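Local coordinates for protein alkylhydroperoxidase AhpD core (Rhodospirillum rubrum, PDB 2OUW) that probably reduces alkyl hydroperoxides through a redox-active cysteine pair, as an AhpD-like member of the carboxymuconolactone decarboxylase family, at residues 73-76 with 77-81; 82-85 with 86-89; 22-25 with 26-29; 65-68 with 69-72. All blocks are in the same frame, centred on the assembly; numbering follows the deposited sequence. Where two conformers were deposited one is given.

Interaction 1: 73-76 with 77-81; sequences MIYL and AVSTA
Ser79 and Tyr75 meet one helical turn apart, and the serine side chain can be followed outward from its backbone. CB of Ser79 lies 3.3 Å from Tyr75 O. With OG anti to the carbonyl carbon and beside its own N (chi1 -60°), the hydroxyl turns back along the helix and donates to Tyr75 O, the Ser79 OG to Tyr75 O distance being 2.6 Å. Tyr75 O also takes the ordinary helical bond from Ser79 N at 2.9 Å, and the two donors arrive from opposite faces of the carbonyl plane, so one acceptor is gripped twice. Ser79 OG also sits near the plane of the tyrosine ring, at its edge, 3.7 Å from Tyr75 CD1. Asn119 of a second subunit bonds to this hydroxyl as well.

All of this lies in the central and C-terminal turns of helix 68-81, part of the all-helical AhpD-like fold, where the Tyr75 ring stacks on His91 of helix 85-97 and its OH reaches Thr118 of the second subunit.

Thr80 repeats the serine's arrangement one residue on: Thr80 OG1 donates to Leu76 O at 3.0 Å, on the other side of that carbonyl from Thr80 N. Thr80 OG1 also lies 4.2 Å from Leu76 CD1, the two side chains crossing obliquely. On another flank of the helix, CG2 of Ile74 meets CG2 of Val78 at 4.3 Å, while Val78 N bonds almost straight to Ile74 O, with an angle of 165° at the hydrogen.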
loop_
_atom_site.group_PDB
_atom_site.type_symbol
_atom_site.label_atom_id
_atom_site.label_comp_id
_atom_site.label_asym_id
_atom_site.label_seq_id
_atom_site.Cartn_x
_atom_site.Cartn_y
_atom_site.Cartn_z
HETATM N N MSE B 73 -15.130 2.842 -13.308
HETATM C CA MSE B 73 -14.766 3.886 -12.337
HETATM C C MSE B 73 -14.282 3.233 -11.049
HETATM O O MSE B 73 -13.326 3.682 -10.438
HETATM C CB MSE B 73 -15.950 4.811 -12.089
HETATM C CG MSE B 73 -16.343 5.577 -13.340
HETATM SE SE MSE B 73 -17.770 6.865 -13.078
HETATM C CE MSE B 73 -18.726 6.103 -11.563
ATOM N N ILE B 74 -14.925 2.141 -10.657
ATOM C CA ILE B 74 -14.455 1.402 -9.513
ATOM C C ILE B 74 -13.039 0.868 -9.798
ATOM O O ILE B 74 -12.131 1.021 -8.965
ATOM C CB ILE B 74 -15.381 0.252 -9.167
ATOM C CG1 ILE B 74 -16.703 0.771 -8.605
ATOM C CG2 ILE B 74 -14.740 -0.645 -8.132
ATOM C CD1 ILE B 74 -17.818 -0.279 -8.592
ATOM N N TYR B 75 -12.841 0.283 -10.977
ATOM C CA TYR B 75 -11.519 -0.249 -11.381
ATOM C C TYR B 75 -10.444 0.822 -11.345
ATOM O O TYR B 75 -9.301 0.579 -10.937
ATOM C CB TYR B 75 -11.594 -0.853 -12.779
ATOM C CG TYR B 75 -10.779 -2.120 -13.028
ATOM C CD1 TYR B 75 -9.393 -2.097 -13.044
ATOM C CD2 TYR B 75 -11.404 -3.328 -13.298
ATOM C CE1 TYR B 75 -8.654 -3.256 -13.326
ATOM C CE2 TYR B 75 -10.676 -4.478 -13.572
ATOM C CZ TYR B 75 -9.305 -4.434 -13.588
ATOM O OH TYR B 75 -8.570 -5.576 -13.864
ATOM N N LEU B 76 -10.817 2.018 -11.774
ATOM C CA LEU B 76 -9.904 3.138 -11.772
ATOM C C LEU B 76 -9.551 3.577 -10.372
ATOM O O LEU B 76 -8.387 3.850 -10.075
ATOM C CB LEU B 76 -10.481 4.290 -12.589
ATOM C CG LEU B 76 -9.794 5.650 -12.493
ATOM C CD1 LEU B 76 -8.347 5.562 -12.963
ATOM C CD2 LEU B 76 -10.574 6.654 -13.292
ATOM N N ALA B 77 -10.545 3.649 -9.483
ATOM C CA ALA B 77 -10.256 4.020 -8.100
ATOM C C ALA B 77 -9.344 2.994 -7.419
ATOM O O ALA B 77 -8.434 3.359 -6.677
ATOM C CB ALA B 77 -11.525 4.184 -7.316
ATOM N N VAL B 78 -9.601 1.702 -7.667
ATOM C CA VAL B 78 -8.774 0.639 -7.098
ATOM C C VAL B 78 -7.370 0.742 -7.626
ATOM O O VAL B 78 -6.409 0.682 -6.863
ATOM C CB VAL B 78 -9.369 -0.764 -7.331
ATOM C CG1 VAL B 78 -8.471 -1.840 -6.747
ATOM C CG2 VAL B 78 -10.706 -0.839 -6.639
ATOM N N SER B 79 -7.238 0.953 -8.945
ATOM C CA SER B 79 -5.926 1.032 -9.558
ATOM C C SER B 79 -5.103 2.142 -8.915
ATOM O O SER B 79 -3.887 2.015 -8.741
ATOM C CB SER B 79 -6.090 1.207 -11.074
ATOM O OG SER B 79 -6.800 0.074 -11.613
ATOM N N THR B 80 -5.786 3.228 -8.561
ATOM C CA THR B 80 -5.153 4.403 -7.985
ATOM C C THR B 80 -4.678 4.121 -6.599
ATOM O O THR B 80 -3.551 4.467 -6.257
ATOM C CB THR B 80 -6.119 5.622 -7.948
ATOM O OG1 THR B 80 -6.408 6.021 -9.275
ATOM C CG2 THR B 80 -5.508 6.815 -7.197
ATOM N N ALA B 81 -5.535 3.477 -5.798
ATOM C CA ALA B 81 -5.214 3.202 -4.420
ATOM C C ALA B 81 -4.075 2.186 -4.352
ATOM O O ALA B 81 -3.274 2.226 -3.421
ATOM C CB ALA B 81 -6.463 2.667 -3.669
#

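Interaction 2: 82-85 with 86-89; sequences NSCS and YCAH
The imidazole of His89 presents its edge to Ser85 O, which lies near the ring plane 3.3 Å from His89 CD2; the Ser85 hydroxyl bonds to Gln126 of a third subunit. The Tyr86 ring, by contrast, swings away from 82-85, and its hydroxyl bonds to Asp130 of a second subunit and to Asn36. What Tyr86 offers locally is CB, 4.4 Å from Cys84 SG.

That sulfur belongs to the CXXC motif at the start of helix 85-97, which is redox-active in AhpD relatives and probably so here; the pair is seen as a disulfide. Cys84 holds the N-cap position and Cys87 lies in the first turn. The SG atoms of Cys84 and Cys87 are joined at 2.1 Å, with a disulfide torsion of 59°. The two ends meet through different rotations: SG of Cys84 is anti to its backbone N (chi1 176°), whereas SG of Cys87 lies beside its own N. The Cys87 side chain also approaches an unidentified bound ligand, and Asn119 of the second subunit packs on it.

Backbone bonds close the turn behind the bridge: Ala88 N donates to Cys84 O at 3.0 Å, and His89 N to Ser85 O at 3.3 Å.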
loop_
_atom_site.group_PDB
_atom_site.type_symbol
_atom_site.label_atom_id
_atom_site.label_comp_id
_atom_site.label_asym_id
_atom_site.label_seq_id
_atom_site.Cartn_x
_atom_site.Cartn_y
_atom_site.Cartn_z
ATOM N N ASN B 82 -4.000 1.296 -5.351
ATOM C CA ASN B 82 -2.875 0.353 -5.497
ATOM C C ASN B 82 -1.612 0.957 -6.143
ATOM O O ASN B 82 -0.622 0.253 -6.362
ATOM C CB ASN B 82 -3.361 -0.900 -6.264
ATOM C CG ASN B 82 -4.360 -1.714 -5.451
ATOM O OD1 ASN B 82 -4.300 -1.683 -4.238
ATOM N ND2 ASN B 82 -5.270 -2.441 -6.114
ATOM N N SER B 83 -1.653 2.267 -6.393
ATOM C CA SER B 83 -0.596 3.065 -7.081
ATOM C C SER B 83 0.032 2.459 -8.352
ATOM O O SER B 83 1.239 2.614 -8.608
ATOM C CB SER B 83 0.493 3.539 -6.100
ATOM O OG SER B 83 1.188 4.671 -6.630
ATOM N N CYS B 84 -0.806 1.838 -9.178
ATOM C CA CYS B 84 -0.370 1.285 -10.460
ATOM C C CYS B 84 -0.513 2.369 -11.519
ATOM O O CYS B 84 -1.631 2.688 -11.948
ATOM C CB CYS B 84 -1.234 0.070 -10.848
ATOM S SG CYS B 84 -0.801 -0.556 -12.480
ATOM N N SER B 85 0.610 2.912 -11.977
ATOM C CA SER B 85 0.602 4.023 -12.934
ATOM C C SER B 85 0.006 3.660 -14.285
ATOM O O SER B 85 -0.798 4.423 -14.848
ATOM C CB SER B 85 2.010 4.542 -13.191
ATOM O OG SER B 85 2.065 5.173 -14.460
ATOM N N TYR B 86 0.419 2.511 -14.818
ATOM C CA TYR B 86 -0.129 2.037 -16.081
ATOM C C TYR B 86 -1.646 1.870 -15.956
ATOM O O TYR B 86 -2.396 2.252 -16.834
ATOM C CB TYR B 86 0.542 0.705 -16.490
ATOM C CG TYR B 86 -0.021 0.130 -17.750
ATOM C CD1 TYR B 86 -1.168 -0.674 -17.732
ATOM C CD2 TYR B 86 0.545 0.434 -18.971
ATOM C CE1 TYR B 86 -1.697 -1.173 -18.899
ATOM C CE2 TYR B 86 0.017 -0.060 -20.145
ATOM C CZ TYR B 86 -1.091 -0.862 -20.111
ATOM O OH TYR B 86 -1.622 -1.336 -21.282
ATOM N N CYS B 87 -2.093 1.308 -14.843
ATOM C CA CYS B 87 -3.510 1.036 -14.644
ATOM C C CYS B 87 -4.338 2.308 -14.521
ATOM O O CYS B 87 -5.509 2.337 -14.918
ATOM C CB CYS B 87 -3.693 0.163 -13.404
ATOM S SG CYS B 87 -2.566 -1.263 -13.348
ATOM N N ALA B 88 -3.742 3.361 -13.967
ATOM C CA ALA B 88 -4.408 4.667 -13.921
ATOM C C ALA B 88 -4.683 5.185 -15.342
ATOM O O ALA B 88 -5.764 5.669 -15.638
ATOM C CB ALA B 88 -3.565 5.666 -13.144
ATOM N N HIS B 89 -3.681 5.088 -16.210
ATOM C CA HIS B 89 -3.857 5.426 -17.609
ATOM C C HIS B 89 -4.887 4.574 -18.356
ATOM O O HIS B 89 -5.845 5.104 -18.940
ATOM C CB HIS B 89 -2.548 5.313 -18.360
ATOM C CG HIS B 89 -1.618 6.448 -18.132
ATOM N ND1 HIS B 89 -1.739 7.644 -18.797
ATOM C CD2 HIS B 89 -0.535 6.568 -17.324
ATOM C CE1 HIS B 89 -0.772 8.455 -18.412
ATOM N NE2 HIS B 89 -0.026 7.823 -17.525
#

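Interaction 3: 22-25 with 26-29; sequences VFDD and IRAT
Helix 17-30 is an amphipathic helix near the N-terminal end of the chain, and Thr29 with Asp25 illustrates how a threonine can fold onto the turn before it. OG1 of Thr29, anti to its own carbonyl carbon (chi1 -64°), donates to Asp25 O at 2.7 Å from above the carbonyl plane, while Thr29 N reaches that oxygen from the other face at 2.8 Å. The threonine hydroxyl is also bonded to Lys57 of helix 46-60, and Asp25 OD2 to Trp53 of the same helix, tying the two helices together. A valine in place of Thr29 would probably leave Asp25 O with the backbone donor alone on this turn and deprive the Lys57 ammonium of a partner.

Val22 and Ile26 form part of the apolar flank, CG1 of Val22 lying 4.0 Å from CD1 of Ile26 beside Trp39, Leu49 and Trp53.

Asp24 and Arg27 carry the charges of another flank. The Arg27 chain, extended from CG to NE, runs back over the preceding turn and brings NH1 within 3.8 Å of Phe23 CB, while NH2 lies at the edge of the phenylalanine ring. The guanidinium has firmer partners elsewhere: NE bonds to Asp33 O and NH2 forms a salt bridge with Asp10. OD2 of Asp24 forms a salt bridge with Lys20. The salt bridge between Asp24 and Arg27 is weak, and the two planes are turned 54° apart: OD1 of Asp24 lies in the guanidinium plane, at its edge, and takes a weak bond from NH1 of Arg27 at 3.4 Å.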
loop_
_atom_site.group_PDB
_atom_site.type_symbol
_atom_site.label_atom_id
_atom_site.label_comp_id
_atom_site.label_asym_id
_atom_site.label_seq_id
_atom_site.Cartn_x
_atom_site.Cartn_y
_atom_site.Cartn_z
ATOM N N VAL B 22 -6.825 -15.655 -27.951
ATOM C CA VAL B 22 -7.153 -14.695 -26.885
ATOM C C VAL B 22 -7.209 -13.267 -27.451
ATOM O O VAL B 22 -8.165 -12.527 -27.216
ATOM C CB VAL B 22 -6.118 -14.756 -25.695
ATOM C CG1 VAL B 22 -6.335 -13.609 -24.733
ATOM C CG2 VAL B 22 -6.195 -16.080 -24.955
ATOM N N PHE B 23 -6.191 -12.892 -28.211
ATOM C CA PHE B 23 -6.115 -11.544 -28.779
ATOM C C PHE B 23 -7.260 -11.245 -29.724
ATOM O O PHE B 23 -7.786 -10.134 -29.744
ATOM C CB PHE B 23 -4.776 -11.305 -29.485
ATOM C CG PHE B 23 -3.727 -10.723 -28.590
ATOM C CD1 PHE B 23 -3.262 -11.433 -27.511
ATOM C CD2 PHE B 23 -3.197 -9.466 -28.832
ATOM C CE1 PHE B 23 -2.304 -10.885 -26.658
ATOM C CE2 PHE B 23 -2.238 -8.918 -27.983
ATOM C CZ PHE B 23 -1.774 -9.642 -26.922
ATOM N N ASP B 24 -7.659 -12.229 -30.516
ATOM C CA ASP B 24 -8.788 -12.019 -31.404
ATOM C C ASP B 24 -10.091 -11.897 -30.653
ATOM O O ASP B 24 -10.937 -11.140 -31.057
ATOM C CB ASP B 24 -8.858 -13.129 -32.438
ATOM C CG ASP B 24 -7.796 -12.980 -33.502
ATOM O OD1 ASP B 24 -7.211 -11.874 -33.637
ATOM O OD2 ASP B 24 -7.539 -13.980 -34.189
ATOM N N ASP B 25 -10.248 -12.647 -29.574
ATOM C CA ASP B 25 -11.402 -12.511 -28.684
ATOM C C ASP B 25 -11.447 -11.118 -28.004
ATOM O O ASP B 25 -12.496 -10.495 -27.936
ATOM C CB ASP B 25 -11.385 -13.608 -27.621
ATOM C CG ASP B 25 -12.750 -13.799 -26.963
ATOM O OD1 ASP B 25 -13.747 -13.797 -27.692
ATOM O OD2 ASP B 25 -12.829 -13.971 -25.739
ATOM N N ILE B 26 -10.312 -10.635 -27.516
ATOM C CA ILE B 26 -10.232 -9.252 -27.011
ATOM C C ILE B 26 -10.709 -8.250 -28.060
ATOM O O ILE B 26 -11.504 -7.379 -27.767
ATOM C CB ILE B 26 -8.813 -8.855 -26.552
ATOM C CG1 ILE B 26 -8.391 -9.739 -25.371
ATOM C CG2 ILE B 26 -8.803 -7.326 -26.185
ATOM C CD1 ILE B 26 -6.934 -9.634 -24.924
ATOM N N ARG B 27 -10.233 -8.387 -29.285
ATOM C CA ARG B 27 -10.617 -7.480 -30.337
ATOM C C ARG B 27 -12.088 -7.610 -30.681
ATOM O O ARG B 27 -12.754 -6.613 -30.943
ATOM C CB ARG B 27 -9.796 -7.729 -31.594
ATOM C CG ARG B 27 -8.360 -7.360 -31.445
ATOM C CD ARG B 27 -7.640 -7.595 -32.764
ATOM N NE ARG B 27 -6.266 -7.136 -32.640
ATOM C CZ ARG B 27 -5.194 -7.920 -32.534
ATOM N NH1 ARG B 27 -5.277 -9.254 -32.634
ATOM N NH2 ARG B 27 -4.012 -7.338 -32.378
ATOM N N ALA B 28 -12.605 -8.838 -30.685
ATOM C CA ALA B 28 -14.008 -9.058 -31.042
ATOM C C ALA B 28 -14.892 -8.498 -29.948
ATOM O O ALA B 28 -15.916 -7.924 -30.227
ATOM C CB ALA B 28 -14.294 -10.559 -31.260
ATOM N N THR B 29 -14.460 -8.670 -28.707
ATOM C CA THR B 29 -15.214 -8.264 -27.529
ATOM C C THR B 29 -15.258 -6.751 -27.411
ATOM O O THR B 29 -16.321 -6.174 -27.202
ATOM C CB THR B 29 -14.571 -8.839 -26.256
ATOM O OG1 THR B 29 -14.636 -10.264 -26.283
ATOM C CG2 THR B 29 -15.243 -8.333 -25.012
#

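Interaction 4: 65-68 with 69-72; sequences ALDP and LTRE
The carboxylate of Asp67 caps the start of helix 68-81 by accepting from Thr70 N, and takes the Thr70 hydroxyl as well. Asp67 occupies the N-cap, with CG held between its own N and carbonyl carbon (chi1 63°), a rotation that swings OD1 over the first turn. There OD1 accepts from Thr70 N at 2.9 Å, nearly along its C-O axis, and from Thr70 OG1 at 2.6 Å, this time from above the carboxylate plane. A single oxygen thus secures both the amide and the hydroxyl of one residue, and the negative charge would be expected to suit the positive end of the helix dipole. Behind the cap, Arg71 N bonds to Asp67 O at 3.1 Å.

The second polar group is the Arg71 side chain, which extends back alongside the incoming loop. NE makes a weak bond to Leu66 O at 2.9 Å, bent to 123° at the hydrogen, and NH2 is held more firmly by Gly62 O. An alanine here would probably leave the carbonyls of Leu66 and Gly62 without the side-chain donors that now meet them and the loop less tightly drawn to the helix.

Apolar contact is slight: CG of Arg71 lies 4.1 Å from Leu66 CB.

Among its neighbours, the turn joins helix 46-60 to helix 68-81, with Arg71 and Glu72 both packed on Met60, Glu72 reaching on to His91 of helix 85-97, and Thr70 meeting Thr70 of a second subunit.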
loop_
_atom_site.group_PDB
_atom_site.type_symbol
_atom_site.label_atom_id
_atom_site.label_comp_id
_atom_site.label_asym_id
_atom_site.label_seq_id
_atom_site.Cartn_x
_atom_site.Cartn_y
_atom_site.Cartn_z
ATOM N N ALA B 65 -24.909 -6.435 -12.365
ATOM C CA ALA B 65 -25.630 -5.599 -11.409
ATOM C C ALA B 65 -25.276 -4.106 -11.521
ATOM O O ALA B 65 -26.036 -3.239 -11.026
ATOM C CB ALA B 65 -25.391 -6.107 -9.988
ATOM N N LEU B 66 -24.155 -3.821 -12.183
ATOM C CA LEU B 66 -23.629 -2.462 -12.298
ATOM C C LEU B 66 -23.396 -2.158 -13.765
ATOM O O LEU B 66 -22.995 -3.041 -14.491
ATOM C CB LEU B 66 -22.260 -2.344 -11.586
ATOM C CG LEU B 66 -22.134 -2.659 -10.095
ATOM C CD1 LEU B 66 -20.709 -2.419 -9.666
ATOM C CD2 LEU B 66 -23.122 -1.850 -9.234
ATOM N N ASP B 67 -23.584 -0.914 -14.205
ATOM C CA ASP B 67 -23.336 -0.624 -15.630
ATOM C C ASP B 67 -21.838 -0.572 -15.929
ATOM O O ASP B 67 -21.029 -0.423 -15.019
ATOM C CB ASP B 67 -24.122 0.602 -16.141
ATOM C CG ASP B 67 -23.749 1.902 -15.451
ATOM O OD1 ASP B 67 -22.566 2.127 -15.159
ATOM O OD2 ASP B 67 -24.667 2.731 -15.246
ATOM N N PRO B 68 -21.460 -0.749 -17.204
ATOM C CA PRO B 68 -20.058 -0.818 -17.562
ATOM C C PRO B 68 -19.223 0.365 -17.137
ATOM O O PRO B 68 -18.068 0.181 -16.801
ATOM C CB PRO B 68 -20.103 -0.929 -19.094
ATOM C CG PRO B 68 -21.354 -1.621 -19.349
ATOM C CD PRO B 68 -22.308 -0.962 -18.391
ATOM N N LEU B 69 -19.789 1.570 -17.178
ATOM C CA LEU B 69 -19.041 2.763 -16.790
ATOM C C LEU B 69 -18.769 2.733 -15.298
ATOM O O LEU B 69 -17.679 3.034 -14.855
ATOM C CB LEU B 69 -19.799 4.049 -17.166
ATOM C CG LEU B 69 -19.139 5.358 -16.709
ATOM C CD1 LEU B 69 -17.684 5.431 -17.180
ATOM C CD2 LEU B 69 -19.905 6.556 -17.192
ATOM N N THR B 70 -19.776 2.374 -14.516
ATOM C CA THR B 70 -19.601 2.266 -13.081
ATOM C C THR B 70 -18.475 1.277 -12.749
ATOM O O THR B 70 -17.600 1.575 -11.944
ATOM C CB THR B 70 -20.941 1.875 -12.418
ATOM O OG1 THR B 70 -21.934 2.858 -12.771
ATOM C CG2 THR B 70 -20.819 1.803 -10.911
ATOM N N ARG B 71 -18.470 0.131 -13.415
ATOM C CA ARG B 71 -17.397 -0.868 -13.238
ATOM C C ARG B 71 -16.019 -0.330 -13.518
ATOM O O ARG B 71 -15.084 -0.628 -12.792
ATOM C CB ARG B 71 -17.616 -2.065 -14.140
ATOM C CG ARG B 71 -18.924 -2.782 -13.909
ATOM C CD ARG B 71 -19.101 -3.842 -14.972
ATOM N NE ARG B 71 -20.440 -4.400 -14.901
ATOM C CZ ARG B 71 -20.912 -5.285 -15.769
ATOM N NH1 ARG B 71 -20.150 -5.708 -16.761
ATOM N NH2 ARG B 71 -22.135 -5.759 -15.631
ATOM N N GLU B 72 -15.881 0.461 -14.584
ATOM C CA GLU B 72 -14.588 1.064 -14.897
ATOM C C GLU B 72 -14.172 2.117 -13.873
ATOM O O GLU B 72 -12.986 2.276 -13.591
ATOM C CB GLU B 72 -14.570 1.708 -16.285
ATOM C CG GLU B 72 -14.216 0.783 -17.424
ATOM C CD GLU B 72 -12.897 0.027 -17.266
ATOM O OE1 GLU B 72 -11.944 0.518 -16.616
ATOM O OE2 GLU B 72 -12.826 -1.079 -17.824
#

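Interactions 4, 1 and 2 run from the N-cap of helix 68-81, through its later turns, to the disulfide turn that opens helix 85-97. Leu66 CD1 of interaction 4 lies 3.8 Å from Ile74 CD1 of interaction 1, and Ser79 CB 3.5 Å from Cys87 CB of interaction 2. His91 links interactions 1 and 4, stacking on Tyr75 and bonding to Glu72, while interaction 2 holds the probable redox disulfide. Side chains of Tyr75, Cys87 and Glu72 lie within about 4 Å of unidentified bound ligand, which may mark a pocket. All three contacts face the second subunit. Interaction 3 stands apart, about 20 Å centre to centre from interaction 4, the nearest, and touches no other chain of the assembly.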